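PDB 3EGC: putative ribose operon repressor, which probably acts as a LacI-family transcriptional repressor, binding regulatory DNA and sensing a small ligand through its periplasmic-binding-protein-like domain. Local coordinates for residues R7-S16 and F60-A71; Y212-N223 and L230-Q239. All coordinates share one frame; numbering follows the deposited sequence.

In the fold
Contact 1 and contact 2 are both parallel strand pairs, one in each half of a chain built like the sugar-binding domain of LacI repressors. They come in series: 7-16 with 60-71 closes before 212-223 with 230-239 opens. Their centres lie 37 Å apart, on opposite sides of the chain's centre, and their nearest atoms stay about 11 Å apart. Strand pairing runs on from one lobe's sheet to the other's, with strand 264-272 antiparallel to strand 236-238. Each contact is a parallel pair in the core of its own lobe, as in the two-lobed periplasmic-binding-protein fold. Contact 1 also reaches the second subunit of the assembly; contact 2 touches no other protein chain.

Contact 1. Residues R7-S16 and F60-A71; sequences RSNVVGLIVS and FFERRVDGLILA
Ile14 and Gly12 of strand 10-15 pack tightly against Phe60, Leu68 and Leu70 of the segment 60-71. Strands 10-15 and 67-70 are parallel neighbours in the Rossmann-like lobe; the chain reaches 67-70 from strand 40-45 through helix 50-62. Ile14 CG1 lies anti to its carbonyl carbon (chi1 -65°) and sits 3.6 Å from Phe60 CE2. Its other branch, CG2, meets Leu70 CD1 at 3.6 Å. Gly12 CA comes within 3.7 Å of Phe60 CD2, a closeness that the missing side chain permits. On the other face, Leu13 CD1 touches Ile69 CG2 at 3.8 Å. Gly12 N donates to Gly67 O, and Gly12 O accepts from Ile69 N; Ile14 repeats the pattern with Ile69 O and Ala71 N.

The end near Arg7 is more open to solvent and is held by polar bonds instead of apolar packing. There the Asp66 carboxylate gathers backbone N-H groups. Asn9 N bonds OD1 at 2.6 Å, from the syn side but 31° out of the carboxylate plane. Ser8 N bonds OD2 at 3.1 Å through the syn lone pair. Asp66 N in turn gives a bond to Val10 O, 2.7 Å long.

Ser8 O bonds Arg63 of the second subunit. Strand 40-45 pairs with the other edge of strand 10-15. Helix 50-62 covers Ile14 and Leu68, while Met249 of helix 241-257 lies on Val11 and Ile69.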
loop_
_atom_site.group_PDB
_atom_site.type_symbol
_atom_site.label_atom_id
_atom_site.label_comp_id
_atom_site.label_asym_id
_atom_site.label_seq_id
_atom_site.Cartn_x
_atom_site.Cartn_y
_atom_site.Cartn_z
ATOM N N ARG A 7 -28.016 12.845 -3.375
ATOM C CA ARG A 7 -28.521 14.048 -2.683
ATOM C C ARG A 7 -27.750 14.332 -1.392
ATOM O O ARG A 7 -27.609 15.496 -1.012
ATOM C CB ARG A 7 -30.030 13.978 -2.433
ATOM C CG ARG A 7 -30.453 13.121 -1.247
ATOM C CD ARG A 7 -31.673 13.695 -0.589
ATOM N NE ARG A 7 -32.811 12.756 -0.543
ATOM C CZ ARG A 7 -33.607 12.468 -1.578
ATOM N NH1 ARG A 7 -34.591 11.610 -1.433
ATOM N NH2 ARG A 7 -33.393 13.020 -2.762
ATOM N N SER A 8 -27.206 13.294 -0.752
ATOM C CA SER A 8 -26.254 13.558 0.352
ATOM C C SER A 8 -24.803 13.871 -0.100
ATOM O O SER A 8 -24.050 14.501 0.611
ATOM C CB SER A 8 -26.264 12.409 1.363
ATOM O OG SER A 8 -25.437 11.367 0.938
ATOM N N ASN A 9 -24.422 13.447 -1.292
ATOM C CA ASN A 9 -23.027 13.627 -1.753
ATOM C C ASN A 9 -21.964 12.877 -0.947
ATOM O O ASN A 9 -20.811 13.335 -0.847
ATOM C CB ASN A 9 -22.642 15.095 -1.856
ATOM C CG ASN A 9 -23.179 15.751 -3.102
ATOM O OD1 ASN A 9 -24.095 16.546 -3.027
ATOM N ND2 ASN A 9 -22.605 15.408 -4.272
ATOM N N VAL A 10 -22.357 11.710 -0.433
ATOM C CA VAL A 10 -21.473 10.847 0.323
ATOM C C VAL A 10 -21.599 9.485 -0.308
ATOM O O VAL A 10 -22.670 8.981 -0.562
ATOM C CB VAL A 10 -21.867 10.712 1.813
ATOM C CG1 VAL A 10 -20.855 9.738 2.544
ATOM C CG2 VAL A 10 -21.938 12.095 2.504
ATOM N N VAL A 11 -20.476 8.852 -0.550
ATOM C CA VAL A 11 -20.530 7.529 -1.116
ATOM C C VAL A 11 -19.752 6.632 -0.163
ATOM O O VAL A 11 -18.835 7.092 0.462
ATOM C CB VAL A 11 -19.907 7.607 -2.515
ATOM C CG1 VAL A 11 -19.202 6.348 -2.893
ATOM C CG2 VAL A 11 -20.927 8.029 -3.503
ATOM N N GLY A 12 -20.099 5.364 -0.098
ATOM C CA GLY A 12 -19.454 4.425 0.818
ATOM C C GLY A 12 -18.414 3.625 0.047
ATOM O O GLY A 12 -18.744 3.124 -1.020
ATOM N N LEU A 13 -17.163 3.575 0.523
ATOM C CA LEU A 13 -16.142 2.736 -0.096
ATOM C C LEU A 13 -15.778 1.639 0.886
ATOM O O LEU A 13 -15.407 1.909 2.036
ATOM C CB LEU A 13 -14.896 3.506 -0.484
ATOM C CG LEU A 13 -13.678 2.684 -0.911
ATOM C CD1 LEU A 13 -13.948 1.810 -2.171
ATOM C CD2 LEU A 13 -12.423 3.550 -1.149
ATOM N N ILE A 14 -16.020 0.420 0.481
ATOM C CA ILE A 14 -15.794 -0.707 1.354
ATOM C C ILE A 14 -14.788 -1.571 0.663
ATOM O O ILE A 14 -15.001 -1.987 -0.427
ATOM C CB ILE A 14 -17.103 -1.507 1.647
ATOM C CG1 ILE A 14 -18.079 -0.622 2.433
ATOM C CG2 ILE A 14 -16.772 -2.853 2.392
ATOM C CD1 ILE A 14 -19.501 -1.237 2.696
ATOM N N VAL A 15 -13.678 -1.813 1.311
ATOM C CA VAL A 15 -12.573 -2.461 0.692
ATOM C C VAL A 15 -12.190 -3.711 1.488
ATOM O O VAL A 15 -12.120 -3.666 2.710
ATOM C CB VAL A 15 -11.430 -1.418 0.596
ATOM C CG1 VAL A 15 -10.066 -2.015 0.787
ATOM C CG2 VAL A 15 -11.561 -0.629 -0.722
ATOM N N SER A 16 -11.867 -4.807 0.800
ATOM C CA SER A 16 -11.511 -6.033 1.467
ATOM C C SER A 16 -10.115 -6.017 2.169
ATOM O O SER A 16 -9.899 -6.765 3.185
ATOM C CB SER A 16 -11.589 -7.169 0.492
ATOM O OG SER A 16 -10.938 -6.836 -0.740
ATOM N N PHE A 60 -23.287 1.917 6.430
ATOM C CA PHE A 60 -23.241 2.934 5.384
ATOM C C PHE A 60 -24.662 3.269 4.827
ATOM O O PHE A 60 -25.062 4.453 4.523
ATOM C CB PHE A 60 -22.210 2.502 4.251
ATOM C CG PHE A 60 -20.730 2.698 4.650
ATOM C CD1 PHE A 60 -20.380 3.294 5.877
ATOM C CD2 PHE A 60 -19.723 2.326 3.814
ATOM C CE1 PHE A 60 -19.061 3.481 6.232
ATOM C CE2 PHE A 60 -18.360 2.549 4.142
ATOM C CZ PHE A 60 -18.034 3.111 5.351
ATOM N N PHE A 61 -25.441 2.224 4.679
ATOM C CA PHE A 61 -26.823 2.438 4.306
ATOM C C PHE A 61 -27.632 3.277 5.310
ATOM O O PHE A 61 -28.312 4.261 4.933
ATOM C CB PHE A 61 -27.506 1.127 4.004
ATOM C CG PHE A 61 -28.868 1.305 3.454
ATOM C CD1 PHE A 61 -29.040 1.935 2.224
ATOM C CD2 PHE A 61 -29.991 0.853 4.181
ATOM C CE1 PHE A 61 -30.293 2.123 1.697
ATOM C CE2 PHE A 61 -31.274 1.041 3.655
ATOM C CZ PHE A 61 -31.429 1.689 2.404
ATOM N N GLU A 62 -27.551 2.952 6.596
ATOM C CA GLU A 62 -28.281 3.742 7.561
ATOM C C GLU A 62 -27.819 5.198 7.590
ATOM O O GLU A 62 -28.609 6.104 7.831
ATOM C CB GLU A 62 -28.259 3.124 8.967
ATOM C CG GLU A 62 -27.018 2.430 9.337
ATOM C CD GLU A 62 -26.393 3.000 10.614
ATOM O OE1 GLU A 62 -26.784 2.561 11.743
ATOM O OE2 GLU A 62 -25.490 3.873 10.488
ATOM N N ARG A 63 -26.543 5.443 7.322
ATOM C CA ARG A 63 -26.055 6.810 7.204
ATOM C C ARG A 63 -26.539 7.477 5.917
ATOM O O ARG A 63 -26.262 8.626 5.668
ATOM C CB ARG A 63 -24.512 6.846 7.265
ATOM C CG ARG A 63 -23.958 6.513 8.669
ATOM C CD ARG A 63 -22.546 7.021 8.762
ATOM N NE ARG A 63 -22.141 7.219 10.147
ATOM C CZ ARG A 63 -22.392 8.331 10.839
ATOM N NH1 ARG A 63 -23.032 9.329 10.252
ATOM N NH2 ARG A 63 -21.993 8.428 12.101
ATOM N N ARG A 64 -27.280 6.731 5.119
ATOM C CA ARG A 64 -27.731 7.170 3.808
ATOM C C ARG A 64 -26.652 7.769 2.917
ATOM O O ARG A 64 -26.742 8.929 2.507
ATOM C CB ARG A 64 -28.970 8.091 3.895
ATOM C CG ARG A 64 -30.280 7.396 4.423
ATOM C CD ARG A 64 -30.613 6.166 3.601
ATOM N NE ARG A 64 -31.867 5.540 3.993
ATOM C CZ ARG A 64 -32.028 4.813 5.100
ATOM N NH1 ARG A 64 -31.008 4.645 5.914
ATOM N NH2 ARG A 64 -33.206 4.266 5.400
ATOM N N VAL A 65 -25.636 6.973 2.633
ATOM C CA VAL A 65 -24.734 7.275 1.533
ATOM C C VAL A 65 -25.518 7.124 0.228
ATOM O O VAL A 65 -26.494 6.363 0.162
ATOM C CB VAL A 65 -23.524 6.312 1.507
ATOM C CG1 VAL A 65 -22.652 6.495 2.736
ATOM C CG2 VAL A 65 -24.014 4.882 1.359
ATOM N N ASP A 66 -25.084 7.816 -0.811
ATOM C CA ASP A 66 -25.822 7.803 -2.069
ATOM C C ASP A 66 -25.659 6.471 -2.804
ATOM O O ASP A 66 -26.450 6.105 -3.655
ATOM C CB ASP A 66 -25.361 8.964 -2.928
ATOM C CG ASP A 66 -25.806 10.322 -2.373
ATOM O OD1 ASP A 66 -25.186 11.350 -2.660
ATOM O OD2 ASP A 66 -26.822 10.362 -1.708
ATOM N N GLY A 67 -24.604 5.740 -2.461
ATOM C CA GLY A 67 -24.263 4.522 -3.176
ATOM C C GLY A 67 -23.024 3.908 -2.564
ATOM O O GLY A 67 -22.466 4.470 -1.647
ATOM N N LEU A 68 -22.625 2.755 -3.068
ATOM C CA LEU A 68 -21.443 2.007 -2.572
ATOM C C LEU A 68 -20.541 1.536 -3.688
ATOM O O LEU A 68 -20.990 0.934 -4.673
ATOM C CB LEU A 68 -21.826 0.739 -1.765
ATOM C CG LEU A 68 -22.624 0.789 -0.467
ATOM C CD1 LEU A 68 -22.762 -0.600 0.213
ATOM C CD2 LEU A 68 -22.002 1.797 0.514
ATOM N N ILE A 69 -19.255 1.739 -3.482
ATOM C CA ILE A 69 -18.260 1.004 -4.172
ATOM C C ILE A 69 -17.737 -0.100 -3.263
ATOM O O ILE A 69 -17.283 0.146 -2.171
ATOM C CB ILE A 69 -17.089 1.884 -4.605
ATOM C CG1 ILE A 69 -17.593 2.998 -5.528
ATOM C CG2 ILE A 69 -15.979 0.974 -5.217
ATOM C CD1 ILE A 69 -16.476 3.849 -6.072
ATOM N N LEU A 70 -17.751 -1.333 -3.764
ATOM C CA LEU A 70 -17.481 -2.464 -2.907
ATOM C C LEU A 70 -16.392 -3.371 -3.501
ATOM O O LEU A 70 -16.550 -3.926 -4.574
ATOM C CB LEU A 70 -18.810 -3.251 -2.677
ATOM C CG LEU A 70 -18.640 -4.603 -1.991
ATOM C CD1 LEU A 70 -18.000 -4.468 -0.595
ATOM C CD2 LEU A 70 -19.966 -5.457 -1.877
ATOM N N ALA A 71 -15.279 -3.490 -2.833
ATOM C CA ALA A 71 -14.334 -4.567 -3.145
ATOM C C ALA A 71 -14.701 -5.796 -2.289
ATOM O O ALA A 71 -14.357 -5.880 -1.102
ATOM C CB ALA A 71 -12.892 -4.139 -2.859
#

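Contact 2. Residues Y212-N223 and L230-Q239; sequences YGPDVEIVSFDN and LDPPLPVVEQ
A first torsion near 180° (chi1 166°) swings the Tyr212 ring away from its own N and over to Pro232 and Leu234; Asn223 has a similar first torsion (chi1 -176°) and reaches Glu238. Between these ends, strands 217-221 and 236-238 form a parallel pair in the periplasmic-binding-protein fold. Ser220 N donates to Pro235 O at 3.1 Å, and Val237 N to Ser220 O at 2.7 Å. Asp222 N continues the ladder to Val237 O.

The Leu234 CD2 methyl reaches Ile218, 3.8 Å from its CG2. Val219 CG1 packs across the Pro235 ring. A cis peptide precedes Pro232, whose O accepts the Tyr212 hydroxyl at 2.7 Å. That hydroxyl lies well above the carbonyl plane.

The Gln239 amide bridges two neighbours: NE2 bonds Asp222 OD1 at 2.9 Å, and OE1 bonds Ser107. Asp222 OD2 accepts from His195 N, so both carboxylate oxygens are held. Water 1 accepts from Asn223 N and Gln239 N, joining the two backbones. Glu238 OE1 makes a salt bridge with Arg270 of strand 264-272. Its OE2 takes Asn223 ND2 on the anti lone pair at 2.7 Å, with the amide and carboxylate nearly coplanar.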
loop_
_atom_site.group_PDB
_atom_site.type_symbol
_atom_site.label_atom_id
_atom_site.label_comp_id
_atom_site.label_asym_id
_atom_site.label_seq_id
_atom_site.Cartn_x
_atom_site.Cartn_y
_atom_site.Cartn_z
ATOM N N TYR A 212 15.577 -18.265 -7.405
ATOM C CA TYR A 212 14.809 -17.459 -8.302
ATOM C C TYR A 212 15.722 -17.244 -9.492
ATOM O O TYR A 212 16.871 -16.876 -9.314
ATOM C CB TYR A 212 14.427 -16.118 -7.683
ATOM C CG TYR A 212 13.928 -15.175 -8.733
ATOM C CD1 TYR A 212 14.761 -14.205 -9.294
ATOM C CD2 TYR A 212 12.637 -15.282 -9.218
ATOM C CE1 TYR A 212 14.322 -13.355 -10.288
ATOM C CE2 TYR A 212 12.171 -14.415 -10.205
ATOM C CZ TYR A 212 13.011 -13.465 -10.749
ATOM O OH TYR A 212 12.513 -12.633 -11.736
ATOM N N GLY A 213 15.215 -17.488 -10.696
ATOM C CA GLY A 213 16.034 -17.382 -11.868
ATOM C C GLY A 213 16.364 -18.732 -12.469
ATOM O O GLY A 213 15.533 -19.339 -13.096
ATOM N N PRO A 214 17.590 -19.220 -12.256
ATOM C CA PRO A 214 18.069 -20.508 -12.791
ATOM C C PRO A 214 17.205 -21.737 -12.413
ATOM O O PRO A 214 17.018 -22.633 -13.229
ATOM C CB PRO A 214 19.463 -20.647 -12.168
ATOM C CG PRO A 214 19.818 -19.278 -11.623
ATOM C CD PRO A 214 18.534 -18.633 -11.276
ATOM N N ASP A 215 16.704 -21.778 -11.179
ATOM C CA ASP A 215 15.804 -22.870 -10.744
ATOM C C ASP A 215 14.320 -22.666 -11.075
ATOM O O ASP A 215 13.673 -23.587 -11.556
ATOM C CB ASP A 215 15.961 -23.135 -9.243
ATOM C CG ASP A 215 17.354 -23.647 -8.869
ATOM O OD1 ASP A 215 17.977 -24.375 -9.668
ATOM O OD2 ASP A 215 17.833 -23.325 -7.778
ATOM N N VAL A 216 13.786 -21.476 -10.824
ATOM C CA VAL A 216 12.364 -21.167 -11.097
ATOM C C VAL A 216 12.205 -19.732 -11.523
ATOM O O VAL A 216 12.654 -18.840 -10.814
ATOM C CB VAL A 216 11.515 -21.389 -9.795
ATOM C CG1 VAL A 216 10.042 -20.896 -9.904
ATOM C CG2 VAL A 216 11.610 -22.889 -9.287
ATOM N N GLU A 217 11.598 -19.493 -12.676
ATOM C CA GLU A 217 11.202 -18.134 -13.056
ATOM C C GLU A 217 9.753 -17.847 -12.647
ATOM O O GLU A 217 8.995 -18.774 -12.320
ATOM C CB GLU A 217 11.497 -17.822 -14.540
ATOM C CG GLU A 217 13.011 -17.535 -14.800
ATOM C CD GLU A 217 13.386 -17.349 -16.276
ATOM O OE1 GLU A 217 12.521 -17.340 -17.174
ATOM O OE2 GLU A 217 14.580 -17.170 -16.551
ATOM N N ILE A 218 9.399 -16.561 -12.623
ATOM C CA ILE A 218 8.120 -16.098 -12.127
ATOM C C ILE A 218 7.566 -14.929 -12.916
ATOM O O ILE A 218 8.266 -13.933 -13.134
ATOM C CB ILE A 218 8.209 -15.635 -10.629
ATOM C CG1 ILE A 218 8.650 -16.801 -9.728
ATOM C CG2 ILE A 218 6.859 -15.010 -10.170
ATOM C CD1 ILE A 218 8.847 -16.403 -8.199
ATOM N N VAL A 219 6.313 -15.042 -13.358
ATOM C CA VAL A 219 5.621 -13.846 -13.838
ATOM C C VAL A 219 4.471 -13.622 -12.858
ATOM O O VAL A 219 3.911 -14.585 -12.362
ATOM C CB VAL A 219 5.118 -13.980 -15.306
ATOM C CG1 VAL A 219 6.288 -14.079 -16.218
ATOM C CG2 VAL A 219 4.160 -15.282 -15.493
ATOM N N SER A 220 4.139 -12.361 -12.609
ATOM C CA SER A 220 3.225 -11.991 -11.574
ATOM C C SER A 220 2.236 -10.944 -12.084
ATOM O O SER A 220 2.568 -10.194 -13.002
ATOM C CB SER A 220 4.004 -11.409 -10.396
ATOM O OG SER A 220 3.150 -11.060 -9.312
ATOM N N PHE A 221 1.035 -10.893 -11.488
ATOM C CA PHE A 221 0.191 -9.701 -11.577
ATOM C C PHE A 221 0.637 -8.628 -10.556
ATOM O O PHE A 221 1.231 -8.948 -9.538
ATOM C CB PHE A 221 -1.295 -10.004 -11.316
ATOM C CG PHE A 221 -2.038 -10.571 -12.521
ATOM C CD1 PHE A 221 -3.101 -9.877 -13.053
ATOM C CD2 PHE A 221 -1.716 -11.830 -13.053
ATOM C CE1 PHE A 221 -3.828 -10.378 -14.116
ATOM C CE2 PHE A 221 -2.424 -12.353 -14.129
ATOM C CZ PHE A 221 -3.480 -11.648 -14.673
ATOM N N ASP A 222 0.318 -7.361 -10.855
ATOM C CA ASP A 222 0.713 -6.243 -10.016
ATOM C C ASP A 222 2.145 -5.792 -10.284
ATOM O O ASP A 222 3.108 -6.579 -10.200
ATOM C CB ASP A 222 0.516 -6.573 -8.547
ATOM C CG ASP A 222 -0.904 -6.943 -8.236
ATOM O OD1 ASP A 222 -1.828 -6.326 -8.877
ATOM O OD2 ASP A 222 -1.075 -7.869 -7.420
ATOM N N ASN A 223 2.292 -4.506 -10.547
ATOM C CA ASN A 223 3.578 -3.950 -10.914
ATOM C C ASN A 223 4.166 -3.190 -9.736
ATOM O O ASN A 223 3.880 -2.010 -9.549
ATOM C CB ASN A 223 3.394 -2.987 -12.114
ATOM C CG ASN A 223 4.687 -2.440 -12.619
ATOM O OD1 ASN A 223 5.765 -2.829 -12.142
ATOM N ND2 ASN A 223 4.612 -1.586 -13.646
ATOM N N LEU A 230 15.098 -7.484 -9.010
ATOM C CA LEU A 230 15.503 -8.885 -9.035
ATOM C C LEU A 230 16.296 -9.196 -10.304
ATOM O O LEU A 230 16.170 -8.515 -11.330
ATOM C CB LEU A 230 14.277 -9.784 -8.971
ATOM C CG LEU A 230 13.773 -10.390 -7.652
ATOM C CD1 LEU A 230 14.411 -9.789 -6.391
ATOM C CD2 LEU A 230 12.249 -10.320 -7.585
ATOM N N ASP A 231 17.101 -10.242 -10.239
ATOM C CA ASP A 231 17.865 -10.655 -11.398
ATOM C C ASP A 231 17.489 -12.082 -11.780
ATOM O O ASP A 231 17.879 -13.030 -11.080
ATOM C CB ASP A 231 19.366 -10.587 -11.073
ATOM C CG ASP A 231 20.215 -11.116 -12.219
ATOM O OD1 ASP A 231 20.892 -12.171 -12.005
ATOM O OD2 ASP A 231 20.141 -10.532 -13.337
ATOM N N PRO A 232 16.735 -12.247 -12.882
ATOM C CA PRO A 232 16.306 -11.173 -13.749
ATOM C C PRO A 232 15.129 -10.407 -13.145
ATOM O O PRO A 232 14.560 -10.839 -12.118
ATOM C CB PRO A 232 15.855 -11.928 -14.999
ATOM C CG PRO A 232 15.365 -13.196 -14.478
ATOM C CD PRO A 232 16.293 -13.562 -13.405
ATOM N N PRO A 233 14.788 -9.250 -13.739
ATOM C CA PRO A 233 13.568 -8.548 -13.316
ATOM C C PRO A 233 12.336 -9.408 -13.481
ATOM O O PRO A 233 12.177 -10.133 -14.484
ATOM C CB PRO A 233 13.522 -7.339 -14.243
ATOM C CG PRO A 233 15.003 -7.050 -14.536
ATOM C CD PRO A 233 15.637 -8.427 -14.621
ATOM N N LEU A 234 11.428 -9.295 -12.532
ATOM C CA LEU A 234 10.262 -10.134 -12.547
ATOM C C LEU A 234 9.181 -9.542 -13.455
ATOM O O LEU A 234 8.625 -8.483 -13.153
ATOM C CB LEU A 234 9.764 -10.305 -11.126
ATOM C CG LEU A 234 9.028 -11.607 -10.825
ATOM C CD1 LEU A 234 9.235 -11.846 -9.365
ATOM C CD2 LEU A 234 7.559 -11.463 -11.174
ATOM N N PRO A 235 8.876 -10.215 -14.583
ATOM C CA PRO A 235 7.855 -9.639 -15.462
ATOM C C PRO A 235 6.450 -9.635 -14.849
ATOM O O PRO A 235 6.065 -10.564 -14.162
ATOM C CB PRO A 235 7.926 -10.506 -16.717
ATOM C CG PRO A 235 9.238 -11.385 -16.533
ATOM C CD PRO A 235 9.371 -11.513 -15.072
ATOM N N VAL A 236 5.714 -8.556 -15.086
ATOM C CA VAL A 236 4.479 -8.341 -14.385
ATOM C C VAL A 236 3.366 -7.957 -15.279
ATOM O O VAL A 236 3.565 -7.252 -16.230
ATOM C CB VAL A 236 4.562 -7.187 -13.356
ATOM C CG1 VAL A 236 4.154 -7.708 -12.001
ATOM C CG2 VAL A 236 5.922 -6.615 -13.339
ATOM N N VAL A 237 2.173 -8.409 -14.951
ATOM C CA VAL A 237 1.006 -7.836 -15.565
ATOM C C VAL A 237 0.494 -6.683 -14.701
ATOM O O VAL A 237 -0.031 -6.883 -13.586
ATOM C CB VAL A 237 -0.068 -8.893 -16.006
ATOM C CG1 VAL A 237 -0.043 -10.103 -15.161
ATOM C CG2 VAL A 237 -1.498 -8.254 -16.107
ATOM N N GLU A 238 0.719 -5.476 -15.196
ATOM C CA GLU A 238 0.279 -4.296 -14.505
ATOM C C GLU A 238 -1.214 -4.135 -14.616
ATOM O O GLU A 238 -1.769 -4.230 -15.701
ATOM C CB GLU A 238 0.991 -3.047 -15.042
ATOM C CG GLU A 238 0.568 -1.750 -14.384
ATOM C CD GLU A 238 1.249 -0.574 -14.999
ATOM O OE1 GLU A 238 0.594 0.159 -15.799
ATOM O OE2 GLU A 238 2.458 -0.390 -14.694
ATOM N N GLN A 239 -1.852 -3.888 -13.476
ATOM C CA GLN A 239 -3.281 -3.598 -13.449
ATOM C C GLN A 239 -3.456 -2.089 -13.401
ATOM O O GLN A 239 -2.660 -1.437 -12.725
ATOM C CB GLN A 239 -3.942 -4.269 -12.260
ATOM C CG GLN A 239 -3.960 -5.751 -12.376
ATOM C CD GLN A 239 -4.916 -6.390 -11.355
ATOM O OE1 GLN A 239 -6.123 -6.504 -11.607
ATOM N NE2 GLN A 239 -4.378 -6.765 -10.190
HETATM O O HOH W 1 -0.501 -3.007 -10.830
#